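Fatty acid synthase 1, isoform A (Drosophila melanogaster, PDB 6FN6) probably makes long-chain saturated fatty acids from acetyl-CoA and malonyl-CoA with NADPH, this chain being its dehydratase, enoylreductase and ketoreductase region. Local coordinates at residues V9-S14 with V77-N82; R67-N72 with I92-S97; Y927-G932 with R950-T955; I1008-A1013 with D1054-F1059. One frame throughout, in Å; residues are numbered along the deposited sequence.

Contact 1: V9-S14 with V77-N82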
loop_
_atom_site.group_PDB
_atom_site.type_symbol
_atom_site.label_atom_id
_atom_site.label_comp_id
_atom_site.label_asym_id
_atom_site.label_seq_id
_atom_site.Cartn_x
_atom_site.Cartn_y
_atom_site.Cartn_z
ATOM N N VAL A 9 29.924 -5.013 9.359
ATOM C CA VAL A 9 30.281 -4.668 10.727
ATOM C C VAL A 9 30.227 -5.934 11.567
ATOM O O VAL A 9 29.203 -6.615 11.621
ATOM C CB VAL A 9 29.360 -3.575 11.297
ATOM C CG1 VAL A 9 29.720 -3.272 12.744
ATOM C CG2 VAL A 9 29.452 -2.312 10.457
ATOM N N GLU A 10 31.338 -6.239 12.224
ATOM C CA GLU A 10 31.448 -7.445 13.027
ATOM C C GLU A 10 31.479 -7.076 14.505
ATOM O O GLU A 10 32.259 -6.218 14.919
ATOM C CB GLU A 10 32.704 -8.226 12.631
ATOM C CG GLU A 10 32.766 -9.647 13.160
ATOM C CD GLU A 10 33.901 -10.445 12.540
ATOM O OE1 GLU A 10 34.330 -10.100 11.419
ATOM O OE2 GLU A 10 34.362 -11.418 13.173
ATOM N N VAL A 11 30.626 -7.720 15.294
ATOM C CA VAL A 11 30.633 -7.520 16.738
ATOM C C VAL A 11 30.924 -8.843 17.435
ATOM O O VAL A 11 30.319 -9.872 17.129
ATOM C CB VAL A 11 29.301 -6.905 17.231
ATOM C CG1 VAL A 11 29.051 -5.564 16.556
ATOM C CG2 VAL A 11 28.135 -7.845 16.983
ATOM N N ASP A 12 31.871 -8.800 18.367
ATOM C CA ASP A 12 32.299 -9.980 19.108
ATOM C C ASP A 12 32.242 -9.711 20.608
ATOM O O ASP A 12 32.972 -8.867 21.125
ATOM C CB ASP A 12 33.717 -10.386 18.692
ATOM C CG ASP A 12 34.204 -11.631 19.411
ATOM O OD1 ASP A 12 33.369 -12.346 20.003
ATOM O OD2 ASP A 12 35.423 -11.897 19.384
ATOM N N LEU A 13 31.369 -10.433 21.304
ATOM C CA LEU A 13 31.166 -10.213 22.732
ATOM C C LEU A 13 32.396 -10.590 23.557
ATOM O O LEU A 13 32.447 -10.321 24.757
ATOM C CB LEU A 13 29.952 -11.004 23.227
ATOM C CG LEU A 13 28.592 -10.318 23.058
ATOM C CD1 LEU A 13 28.320 -9.967 21.597
ATOM C CD2 LEU A 13 27.480 -11.189 23.621
ATOM N N SER A 14 33.386 -11.206 22.920
ATOM C CA SER A 14 34.640 -11.515 23.595
ATOM C C SER A 14 35.506 -10.268 23.751
ATOM O O SER A 14 36.397 -10.228 24.597
ATOM C CB SER A 14 35.412 -12.590 22.828
ATOM O OG SER A 14 34.721 -13.827 22.850
ATOM N N VAL A 77 29.320 -12.411 15.180
ATOM C CA VAL A 77 28.198 -12.181 14.277
ATOM C C VAL A 77 28.523 -11.016 13.352
ATOM O O VAL A 77 29.080 -10.005 13.781
ATOM C CB VAL A 77 26.895 -11.923 15.061
ATOM C CG1 VAL A 77 27.083 -10.780 16.041
ATOM C CG2 VAL A 77 25.742 -11.626 14.111
ATOM N N LYS A 78 28.162 -11.166 12.082
ATOM C CA LYS A 78 28.480 -10.167 11.073
ATOM C C LYS A 78 27.227 -9.446 10.585
ATOM O O LYS A 78 26.279 -10.082 10.124
ATOM C CB LYS A 78 29.197 -10.841 9.900
ATOM C CG LYS A 78 30.499 -11.520 10.308
ATOM C CD LYS A 78 31.348 -11.943 9.123
ATOM C CE LYS A 78 32.670 -12.536 9.598
ATOM N NZ LYS A 78 33.578 -12.913 8.480
ATOM N N PHE A 79 27.230 -8.120 10.685
ATOM C CA PHE A 79 26.119 -7.316 10.182
ATOM C C PHE A 79 26.501 -6.633 8.870
ATOM O O PHE A 79 27.551 -6.000 8.771
ATOM C CB PHE A 79 25.691 -6.261 11.207
ATOM C CG PHE A 79 25.154 -6.833 12.491
ATOM C CD1 PHE A 79 23.952 -7.523 12.513
ATOM C CD2 PHE A 79 25.841 -6.661 13.680
ATOM C CE1 PHE A 79 23.454 -8.042 13.698
ATOM C CE2 PHE A 79 25.348 -7.177 14.866
ATOM C CZ PHE A 79 24.152 -7.868 14.873
ATOM N N GLY A 80 25.640 -6.777 7.864
ATOM C CA GLY A 80 25.824 -6.124 6.578
ATOM C C GLY A 80 24.873 -4.958 6.386
ATOM O O GLY A 80 23.661 -5.121 6.510
ATOM N N ILE A 81 25.419 -3.780 6.091
ATOM C CA ILE A 81 24.611 -2.568 5.954
ATOM C C ILE A 81 24.740 -2.000 4.542
ATOM O O ILE A 81 25.824 -2.005 3.962
ATOM C CB ILE A 81 25.013 -1.508 6.997
ATOM C CG1 ILE A 81 25.199 -2.167 8.369
ATOM C CG2 ILE A 81 23.961 -0.408 7.055
ATOM C CD1 ILE A 81 25.515 -1.203 9.500
ATOM N N ASN A 82 23.629 -1.500 4.002
ATOM C CA ASN A 82 23.609 -0.921 2.658
ATOM C C ASN A 82 22.688 0.298 2.595
ATOM O O ASN A 82 21.649 0.333 3.252
ATOM C CB ASN A 82 23.162 -1.966 1.633
ATOM C CG ASN A 82 23.623 -1.640 0.227
ATOM O OD1 ASN A 82 23.838 -0.476 -0.115
ATOM N ND2 ASN A 82 23.776 -2.668 -0.599
#

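Contact 2: R67-N72 with I92-S97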
loop_
_atom_site.group_PDB
_atom_site.type_symbol
_atom_site.label_atom_id
_atom_site.label_comp_id
_atom_site.label_asym_id
_atom_site.label_seq_id
_atom_site.Cartn_x
_atom_site.Cartn_y
_atom_site.Cartn_z
ATOM N N ARG A 67 13.242 -9.334 12.597
ATOM C CA ARG A 67 13.465 -10.521 13.411
ATOM C C ARG A 67 14.500 -10.231 14.491
ATOM O O ARG A 67 15.278 -9.284 14.382
ATOM C CB ARG A 67 13.925 -11.701 12.551
ATOM C CG ARG A 67 15.219 -11.471 11.780
ATOM C CD ARG A 67 15.710 -12.771 11.157
ATOM N NE ARG A 67 17.073 -12.680 10.641
ATOM C CZ ARG A 67 18.167 -12.692 11.398
ATOM N NH1 ARG A 67 18.071 -12.790 12.717
ATOM N NH2 ARG A 67 19.362 -12.609 10.835
ATOM N N ALA A 68 14.513 -11.061 15.527
ATOM C CA ALA A 68 15.467 -10.904 16.615
ATOM C C ALA A 68 16.803 -11.538 16.251
ATOM O O ALA A 68 16.852 -12.520 15.509
ATOM C CB ALA A 68 14.921 -11.519 17.895
ATOM N N THR A 69 17.883 -10.969 16.778
ATOM C CA THR A 69 19.216 -11.528 16.585
ATOM C C THR A 69 19.712 -12.070 17.913
ATOM O O THR A 69 19.920 -11.319 18.866
ATOM C CB THR A 69 20.231 -10.494 16.050
ATOM O OG1 THR A 69 19.696 -9.823 14.901
ATOM C CG2 THR A 69 21.538 -11.169 15.670
ATOM N N ILE A 70 19.889 -13.383 17.965
ATOM C CA ILE A 70 20.325 -14.050 19.176
ATOM C C ILE A 70 21.837 -14.209 19.105
ATOM O O ILE A 70 22.379 -14.567 18.060
ATOM C CB ILE A 70 19.617 -15.403 19.346
ATOM C CG1 ILE A 70 18.122 -15.174 19.577
ATOM C CG2 ILE A 70 20.228 -16.191 20.505
ATOM C CD1 ILE A 70 17.292 -16.448 19.647
ATOM N N LEU A 71 22.514 -13.929 20.215
ATOM C CA LEU A 71 23.961 -14.082 20.279
ATOM C C LEU A 71 24.320 -15.102 21.351
ATOM O O LEU A 71 23.648 -15.198 22.377
ATOM C CB LEU A 71 24.636 -12.740 20.579
ATOM C CG LEU A 71 24.100 -11.513 19.836
ATOM C CD1 LEU A 71 24.846 -10.259 20.273
ATOM C CD2 LEU A 71 24.191 -11.690 18.325
ATOM N N ASN A 72 25.381 -15.865 21.103
ATOM C CA ASN A 72 25.894 -16.824 22.078
ATOM C C ASN A 72 26.944 -16.168 22.973
ATOM O O ASN A 72 27.008 -14.943 23.066
ATOM C CB ASN A 72 26.478 -18.045 21.364
ATOM C CG ASN A 72 25.455 -18.753 20.493
ATOM O OD1 ASN A 72 25.666 -18.941 19.294
ATOM N ND2 ASN A 72 24.338 -19.148 21.094
ATOM N N ILE A 92 19.839 -3.718 7.070
ATOM C CA ILE A 92 20.852 -4.444 7.823
ATOM C C ILE A 92 20.569 -5.943 7.738
ATOM O O ILE A 92 19.479 -6.404 8.077
ATOM C CB ILE A 92 20.918 -3.962 9.286
ATOM C CG1 ILE A 92 21.294 -2.480 9.330
ATOM C CG2 ILE A 92 21.936 -4.779 10.079
ATOM C CD1 ILE A 92 21.116 -1.832 10.683
ATOM N N CYS A 93 21.561 -6.687 7.257
ATOM C CA CYS A 93 21.495 -8.142 7.162
ATOM C C CYS A 93 22.503 -8.763 8.123
ATOM O O CYS A 93 23.541 -8.165 8.405
ATOM C CB CYS A 93 21.751 -8.608 5.729
ATOM S SG CYS A 93 20.490 -8.069 4.548
ATOM N N GLU A 94 22.195 -9.956 8.629
ATOM C CA GLU A 94 23.069 -10.625 9.592
ATOM C C GLU A 94 23.518 -12.007 9.115
ATOM O O GLU A 94 24.709 -12.225 8.887
ATOM C CB GLU A 94 22.352 -10.732 10.943
ATOM C CG GLU A 94 23.154 -11.416 12.043
ATOM C CD GLU A 94 22.907 -12.912 12.114
ATOM O OE1 GLU A 94 21.746 -13.335 11.938
ATOM O OE2 GLU A 94 23.876 -13.667 12.343
ATOM N N SER A 95 22.581 -12.938 8.974
ATOM C CA SER A 95 22.915 -14.291 8.531
ATOM C C SER A 95 22.267 -14.577 7.182
ATOM O O SER A 95 21.472 -15.509 7.051
ATOM C CB SER A 95 22.471 -15.330 9.564
ATOM O OG SER A 95 21.065 -15.491 9.560
ATOM N N GLY A 96 22.607 -13.774 6.179
ATOM C CA GLY A 96 22.072 -13.972 4.845
ATOM C C GLY A 96 20.572 -13.761 4.815
ATOM O O GLY A 96 19.880 -14.252 3.924
ATOM N N SER A 97 20.072 -13.029 5.806
ATOM C CA SER A 97 18.651 -12.728 5.905
ATOM C C SER A 97 18.446 -11.326 6.470
ATOM O O SER A 97 19.249 -10.846 7.271
ATOM C CB SER A 97 17.938 -13.766 6.776
ATOM O OG SER A 97 18.333 -13.661 8.133
#

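Contact 3: Y927-G932 with R950-T955. With EDO (1,2-ethanediol), chain E.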
loop_
_atom_site.group_PDB
_atom_site.type_symbol
_atom_site.label_atom_id
_atom_site.label_comp_id
_atom_site.label_asym_id
_atom_site.label_seq_id
_atom_site.Cartn_x
_atom_site.Cartn_y
_atom_site.Cartn_z
ATOM N N TYR A 927 -9.360 -11.890 52.828
ATOM C CA TYR A 927 -8.223 -12.791 52.963
ATOM C C TYR A 927 -7.039 -12.061 53.573
ATOM O O TYR A 927 -6.491 -11.118 52.992
ATOM C CB TYR A 927 -7.872 -13.404 51.610
ATOM C CG TYR A 927 -8.998 -14.266 51.100
ATOM C CD1 TYR A 927 -9.106 -15.595 51.485
ATOM C CD2 TYR A 927 -9.980 -13.740 50.269
ATOM C CE1 TYR A 927 -10.147 -16.383 51.037
ATOM C CE2 TYR A 927 -11.024 -14.517 49.818
ATOM C CZ TYR A 927 -11.108 -15.838 50.204
ATOM O OH TYR A 927 -12.159 -16.607 49.751
ATOM N N ILE A 928 -6.671 -12.507 54.769
ATOM C CA ILE A 928 -5.614 -11.888 55.546
ATOM C C ILE A 928 -4.294 -12.564 55.230
ATOM O O ILE A 928 -4.182 -13.783 55.313
ATOM C CB ILE A 928 -5.922 -11.966 57.050
ATOM C CG1 ILE A 928 -7.274 -11.319 57.355
ATOM C CG2 ILE A 928 -4.820 -11.291 57.862
ATOM C CD1 ILE A 928 -7.818 -11.679 58.720
ATOM N N LEU A 929 -3.302 -11.766 54.855
ATOM C CA LEU A 929 -1.958 -12.275 54.624
ATOM C C LEU A 929 -0.986 -11.632 55.604
ATOM O O LEU A 929 -0.610 -10.470 55.443
ATOM C CB LEU A 929 -1.515 -12.016 53.182
ATOM C CG LEU A 929 -2.221 -12.847 52.104
ATOM C CD1 LEU A 929 -3.582 -12.272 51.755
ATOM C CD2 LEU A 929 -1.356 -12.952 50.865
ATOM N N VAL A 930 -0.594 -12.388 56.624
ATOM C CA VAL A 930 0.357 -11.895 57.610
ATOM C C VAL A 930 1.728 -11.840 56.961
ATOM O O VAL A 930 2.226 -12.849 56.466
ATOM C CB VAL A 930 0.374 -12.774 58.874
ATOM C CG1 VAL A 930 1.306 -12.185 59.924
ATOM C CG2 VAL A 930 -1.029 -12.923 59.440
ATOM N N GLY A 931 2.343 -10.662 56.990
ATOM C CA GLY A 931 3.558 -10.420 56.234
ATOM C C GLY A 931 3.246 -10.375 54.752
ATOM O O GLY A 931 3.996 -10.886 53.920
ATOM N N GLY A 932 2.127 -9.742 54.422
ATOM C CA GLY A 932 1.610 -9.779 53.070
ATOM C C GLY A 932 2.316 -8.893 52.061
ATOM O O GLY A 932 2.121 -9.064 50.859
ATOM N N ARG A 950 -11.561 -10.457 46.258
ATOM C CA ARG A 950 -11.890 -9.052 46.042
ATOM C C ARG A 950 -11.765 -8.221 47.321
ATOM O O ARG A 950 -12.062 -7.025 47.328
ATOM C CB ARG A 950 -13.306 -8.930 45.476
ATOM C CG ARG A 950 -13.448 -9.454 44.051
ATOM C CD ARG A 950 -12.712 -8.574 43.049
ATOM N NE ARG A 950 -12.793 -9.096 41.685
ATOM C CZ ARG A 950 -11.987 -10.025 41.180
ATOM N NH1 ARG A 950 -12.147 -10.427 39.926
ATOM N NH2 ARG A 950 -11.019 -10.555 41.920
ATOM N N TYR A 951 -11.325 -8.860 48.400
ATOM C CA TYR A 951 -11.054 -8.168 49.654
ATOM C C TYR A 951 -9.752 -8.691 50.249
ATOM O O TYR A 951 -9.661 -9.858 50.632
ATOM C CB TYR A 951 -12.204 -8.349 50.641
ATOM C CG TYR A 951 -13.511 -7.743 50.189
ATOM C CD1 TYR A 951 -14.443 -8.498 49.490
ATOM C CD2 TYR A 951 -13.820 -6.417 50.468
ATOM C CE1 TYR A 951 -15.642 -7.950 49.078
ATOM C CE2 TYR A 951 -15.017 -5.861 50.060
ATOM C CZ TYR A 951 -15.924 -6.632 49.365
ATOM O OH TYR A 951 -17.117 -6.085 48.957
ATOM N N ILE A 952 -8.746 -7.824 50.307
ATOM C CA ILE A 952 -7.413 -8.222 50.739
ATOM C C ILE A 952 -6.980 -7.405 51.947
ATOM O O ILE A 952 -7.109 -6.180 51.964
ATOM C CB ILE A 952 -6.393 -8.073 49.591
ATOM C CG1 ILE A 952 -6.752 -8.996 48.424
ATOM C CG2 ILE A 952 -4.972 -8.333 50.087
ATOM C CD1 ILE A 952 -6.651 -10.477 48.731
ATOM N N VAL A 953 -6.458 -8.096 52.956
ATOM C CA VAL A 953 -5.870 -7.438 54.116
ATOM C C VAL A 953 -4.417 -7.867 54.253
ATOM O O VAL A 953 -4.118 -9.053 54.386
ATOM C CB VAL A 953 -6.657 -7.752 55.397
ATOM C CG1 VAL A 953 -6.067 -7.006 56.583
ATOM C CG2 VAL A 953 -8.129 -7.406 55.221
ATOM N N LEU A 954 -3.517 -6.891 54.222
ATOM C CA LEU A 954 -2.094 -7.157 54.364
ATOM C C LEU A 954 -1.573 -6.539 55.659
ATOM O O LEU A 954 -1.746 -5.341 55.895
ATOM C CB LEU A 954 -1.319 -6.594 53.171
ATOM C CG LEU A 954 -1.810 -6.976 51.770
ATOM C CD1 LEU A 954 -1.032 -6.203 50.715
ATOM C CD2 LEU A 954 -1.687 -8.472 51.530
ATOM N N THR A 955 -0.933 -7.353 56.493
ATOM C CA THR A 955 -0.353 -6.850 57.730
ATOM C C THR A 955 1.118 -6.539 57.498
ATOM O O THR A 955 1.871 -7.388 57.029
ATOM C CB THR A 955 -0.490 -7.847 58.899
ATOM O OG1 THR A 955 0.439 -8.925 58.734
ATOM C CG2 THR A 955 -1.905 -8.395 58.979
HETATM C C1 EDO E . 5.355 -7.975 58.571
HETATM O O1 EDO E . 5.826 -6.769 59.175
HETATM C C2 EDO E . 4.495 -8.728 59.575
HETATM O O2 EDO E . 3.431 -7.880 60.024
#

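Contact 4: I1008-A1013 with D1054-F1059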
loop_
_atom_site.group_PDB
_atom_site.type_symbol
_atom_site.label_atom_id
_atom_site.label_comp_id
_atom_site.label_asym_id
_atom_site.label_seq_id
_atom_site.Cartn_x
_atom_site.Cartn_y
_atom_site.Cartn_z
ATOM N N ILE A 1008 -6.830 -17.268 56.017
ATOM C CA ILE A 1008 -5.738 -16.628 56.737
ATOM C C ILE A 1008 -4.435 -17.279 56.300
ATOM O O ILE A 1008 -4.278 -18.495 56.390
ATOM C CB ILE A 1008 -5.942 -16.726 58.268
ATOM C CG1 ILE A 1008 -7.152 -15.889 58.687
ATOM C CG2 ILE A 1008 -4.683 -16.279 59.028
ATOM C CD1 ILE A 1008 -7.541 -16.040 60.141
ATOM N N PHE A 1009 -3.512 -16.466 55.806
ATOM C CA PHE A 1009 -2.223 -16.959 55.339
ATOM C C PHE A 1009 -1.093 -16.374 56.179
ATOM O O PHE A 1009 -0.938 -15.158 56.270
ATOM C CB PHE A 1009 -2.021 -16.623 53.857
ATOM C CG PHE A 1009 -3.142 -17.090 52.975
ATOM C CD1 PHE A 1009 -3.076 -18.319 52.339
ATOM C CD2 PHE A 1009 -4.263 -16.302 52.782
ATOM C CE1 PHE A 1009 -4.108 -18.753 51.528
ATOM C CE2 PHE A 1009 -5.298 -16.733 51.973
ATOM C CZ PHE A 1009 -5.220 -17.959 51.346
ATOM N N ASN A 1010 -0.325 -17.255 56.812
ATOM C CA ASN A 1010 0.778 -16.845 57.669
ATOM C C ASN A 1010 2.088 -17.016 56.922
ATOM O O ASN A 1010 2.374 -18.090 56.392
ATOM C CB ASN A 1010 0.791 -17.658 58.962
ATOM C CG ASN A 1010 -0.471 -17.473 59.773
ATOM O OD1 ASN A 1010 -1.459 -18.181 59.575
ATOM N ND2 ASN A 1010 -0.448 -16.512 60.691
ATOM N N LEU A 1011 2.884 -15.954 56.886
ATOM C CA LEU A 1011 4.112 -15.953 56.104
ATOM C C LEU A 1011 5.347 -15.727 56.969
ATOM O O LEU A 1011 5.618 -14.612 57.411
ATOM C CB LEU A 1011 4.026 -14.886 55.012
ATOM C CG LEU A 1011 2.723 -14.922 54.203
ATOM C CD1 LEU A 1011 2.690 -13.834 53.152
ATOM C CD2 LEU A 1011 2.517 -16.281 53.553
ATOM N N ALA A 1012 6.083 -16.806 57.214
ATOM C CA ALA A 1012 7.386 -16.727 57.863
ATOM C C ALA A 1012 8.493 -16.708 56.812
ATOM O O ALA A 1012 9.677 -16.674 57.146
ATOM C CB ALA A 1012 7.579 -17.897 58.815
ATOM N N ALA A 1013 8.100 -16.750 55.541
ATOM C CA ALA A 1013 9.059 -16.843 54.446
ATOM C C ALA A 1013 9.694 -15.499 54.108
ATOM O O ALA A 1013 10.754 -15.448 53.488
ATOM C CB ALA A 1013 8.380 -17.422 53.215
ATOM N N ASP A 1054 -12.264 -20.693 55.365
ATOM C CA ASP A 1054 -12.081 -21.924 54.604
ATOM C C ASP A 1054 -10.630 -22.400 54.660
ATOM O O ASP A 1054 -10.361 -23.592 54.496
ATOM C CB ASP A 1054 -12.506 -21.732 53.144
ATOM C CG ASP A 1054 -13.961 -21.325 53.006
ATOM O OD1 ASP A 1054 -14.841 -22.119 53.394
ATOM O OD2 ASP A 1054 -14.224 -20.217 52.496
ATOM N N TYR A 1055 -9.698 -21.476 54.879
ATOM C CA TYR A 1055 -8.279 -21.820 54.879
ATOM C C TYR A 1055 -7.504 -21.153 56.008
ATOM O O TYR A 1055 -7.732 -19.994 56.347
ATOM C CB TYR A 1055 -7.642 -21.449 53.533
ATOM C CG TYR A 1055 -8.427 -21.964 52.354
ATOM C CD1 TYR A 1055 -8.491 -23.323 52.084
ATOM C CD2 TYR A 1055 -9.121 -21.096 51.525
ATOM C CE1 TYR A 1055 -9.216 -23.805 51.020
ATOM C CE2 TYR A 1055 -9.852 -21.569 50.453
ATOM C CZ TYR A 1055 -9.894 -22.927 50.207
ATOM O OH TYR A 1055 -10.621 -23.413 49.147
ATOM N N PHE A 1056 -6.583 -21.922 56.580
ATOM C CA PHE A 1056 -5.642 -21.435 57.576
ATOM C C PHE A 1056 -4.300 -22.056 57.235
ATOM O O PHE A 1056 -4.015 -23.191 57.619
ATOM C CB PHE A 1056 -6.078 -21.808 58.994
ATOM C CG PHE A 1056 -5.281 -21.128 60.077
ATOM C CD1 PHE A 1056 -4.039 -21.616 60.452
ATOM C CD2 PHE A 1056 -5.781 -20.017 60.734
ATOM C CE1 PHE A 1056 -3.305 -20.997 61.451
ATOM C CE2 PHE A 1056 -5.051 -19.397 61.735
ATOM C CZ PHE A 1056 -3.811 -19.890 62.093
ATOM N N ILE A 1057 -3.486 -21.313 56.493
ATOM C CA ILE A 1057 -2.268 -21.861 55.908
ATOM C C ILE A 1057 -1.036 -21.149 56.458
ATOM O O ILE A 1057 -1.030 -19.930 56.616
ATOM C CB ILE A 1057 -2.323 -21.779 54.366
ATOM C CG1 ILE A 1057 -3.552 -22.538 53.858
ATOM C CG2 ILE A 1057 -1.041 -22.335 53.749
ATOM C CD1 ILE A 1057 -3.791 -22.436 52.377
ATOM N N CYS A 1058 -0.003 -21.933 56.750
ATOM C CA CYS A 1058 1.272 -21.417 57.234
ATOM C C CYS A 1058 2.399 -21.810 56.280
ATOM O O CYS A 1058 2.673 -22.996 56.100
ATOM C CB CYS A 1058 1.572 -21.950 58.639
ATOM S SG CYS A 1058 0.311 -21.590 59.893
ATOM N N PHE A 1059 3.044 -20.821 55.664
ATOM C CA PHE A 1059 4.165 -21.083 54.757
ATOM C C PHE A 1059 5.520 -20.931 55.445
ATOM O O PHE A 1059 5.674 -20.121 56.360
ATOM C CB PHE A 1059 4.105 -20.148 53.546
ATOM C CG PHE A 1059 2.904 -20.361 52.675
ATOM C CD1 PHE A 1059 2.934 -21.299 51.655
ATOM C CD2 PHE A 1059 1.747 -19.629 52.872
ATOM C CE1 PHE A 1059 1.833 -21.503 50.851
ATOM C CE2 PHE A 1059 0.641 -19.830 52.069
ATOM C CZ PHE A 1059 0.684 -20.768 51.057
#

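Contact 1: V9-S14 with V77-N82
Backbone hydrogen bonds join Val9 and Val11 to Phe79 and Val77 in a short antiparallel pairing. Val9 and Phe79 exchange two bonds, Val9 N to Phe79 O at 2.6 Å and Phe79 N to Val9 O at 2.7 Å. Val11 N reaches Val77 O at 3.1 Å, while the return bond from Val77 N to Val11 O is weak. Glu10 and Lys78 form the non-hydrogen-bonded pair between them.

Apolar contacts occupy the face that carries Val9, Val11, Val77 and Phe79. With Val11 CG1 anti to the carbonyl carbon (chi1 -59°), CG2 falls between the backbone N and that carbon, where it meets Val77 CG1 and lies 3.6 Å from Phe79 CE2. Val9 CG2 touches Ile81 CD1 at 4.2 Å. Helix 34-48 packs on this face through Leu40 and Thr44, as the central helix of a hotdog fold does.

Charge appears on the other face, where the Glu10 and Lys78 side chains run side by side. Glu10 OE1 stays 4.1 Å from Lys78 NZ, too far for a salt bridge. The chemistry thus divides by face: strand 7-12 is probably held by backbone bonds and apolar burial against the helix, with the exposed charges adding at most a loose attraction.

Contact 2: R67-N72 with I92-S97
Arg67 and Ser97 belong to segments whose backbones stay well apart, with 9.4 Å between their CA atoms and no backbone hydrogen bond across, so side chains alone bridge the gap. The Arg67 side chain does most of this work. Its CG lies between the backbone N and the carbonyl carbon (chi1 60°), and from there the chain runs extended as far as NE, carrying the guanidinium across to the turn that follows strand 89-93.

Two acceptors meet the group near its plane. Ser97 OG receives a bond from NE of Arg67 at 3.0 Å and a weaker one from NH2 of the same residue at 3.1 Å, so that one hydroxyl oxygen is shared by two nitrogens. Arg67 NH2 also makes a salt bridge to Glu94 OE1 at 2.7 Å, which uses the anti lone pair of that oxygen. The two side chains cross at about a right angle, and the carboxylate plane stands 81° from that of the guanidinium. A weak bond from Arg67 NH1 to Ala68 O ties the group back to its own segment.

Beside this polar cluster, Thr69 CG2 rests on Glu94 CG at 4.0 Å, and Glu94 also packs on Val77 and Phe79 of strand 76-83. The contact therefore ties two loop regions of the probable N-terminal hotdog fold at its surface. With Ser97 OG on the NE/NH2 edge and Glu94 OE1 met by NH2 from the NH1 side, the guanidinium is probably restrained from turning, and the arginine charge would be partly offset by the carboxylate of a glutamate whose aliphatic part is itself packed.

Contact 3: Y927-G932 with R950-T955
The ring of Tyr927 presents an edge to Tyr951, whose carbonyl O lies near the ring plane, 3.9 Å from Tyr927 CD2. The far end of that ring is held by a hydrogen bond between its hydroxyl and His922 N. Parallel strand bonds continue from here: Val953 N to Tyr927 O, Leu929 N to Val953 O at 2.9 Å, and a weak one from Thr955 N to Leu929 O.

Side chains of like-facing residues sit next to one another. Ile928 CG1 is 4.1 Å from Val953 CB, the two pointing the same way, and Leu954 CD2 touches both Leu929 CB and Gly932 CA, each at 3.9 Å. At the strand end, Thr955 OG1 lies between its backbone N and carbonyl carbon (chi1 75°) and accepts from Gly931 N at 3.1 Å, inside the type II turn of Leu929 to Gly932. An alanine at Thr955 would probably leave Gly931 N with just its weak bond to the carbonyl O of that residue, the turn being less firmly tied to the strand.

This is one beta-alpha-beta crossover of the ketoreductase Rossmann fold, and Gly932 fits the first glycine of a GxGxxG pattern, consistent with a dinucleotide-binding turn. Helix 935-946 covers Leu929, Ile952 and Leu954, helix 989-1002 covers Ile928, Val953 and Thr955, and strand 1005-1011 pairs with strand 926-930.

Contact 4: I1008-A1013 with D1054-F1059
Ile1008 to Leu1011 pair with Phe1056 to Phe1059 as neighbouring parallel strands within the ketoreductase Rossmann fold, buried between helices. Four backbone bonds hold the register: Ile1008 N to Tyr1055 O, Ile1057 N to Ile1008 O, Asn1010 N to Ile1057 O at 2.8 Å, and Phe1059 N to Asn1010 O at 2.9 Å. A weak one from Ala1012 N to Phe1059 O follows at the strand end.

On one face, Phe1009 and Phe1059 lie side by side and meet rim to rim, Phe1009 CD1 being 4.0 Å from Phe1059 CE2 and each atom near the plane of the other ring. Ile1057 CD1 reaches Phe1009 CE1 at 3.8 Å, and Leu1011 CD2 approaches Phe1059 CD2. Leu940 of helix 935-946 packs on both phenylalanines.

The other face is mixed. CG of Asn1010 is anti to the carbonyl carbon (chi1 -61°), and chi2 of 88° turns OD1 over a face of the Phe1056 ring, toward its rim and 3.8 Å from CZ, the amide and ring planes 45° apart. Cys1058 SG lies 3.9 Å from Asn1010 OD1. An alanine at Asn1010 would probably leave the face of the Phe1056 ring and Cys1058 SG without the amide oxygen beside them, opening a gap there.

The backbone bonds thus set the register, while the cation-pi contact of Phe1056 with Arg1088 would probably draw on the ring's electrons and ease an oxygen lying over its face.

From the N terminus, contact 1 brings residues 77-82 back to 9-14 and closes a loop of 62 residues that includes helix 34-48. Contact 2 opens within that loop and closes beyond it, at 92-97, so the two cross; strands 76-83 and 89-93 are neighbours, with a probable hydrogen bond from Gly80 N to Cys93 O. Both lie in the dehydratase part. Much farther along the chain, contact 3 closes a short loop around helix 935-946, and contact 4 follows in series with a loop of 40 residues. Strand 1005-1011 joins them, since it lies beside strand 926-930. The two pairs are separate: the centres of contacts 1 and 3 are about 52 Å apart.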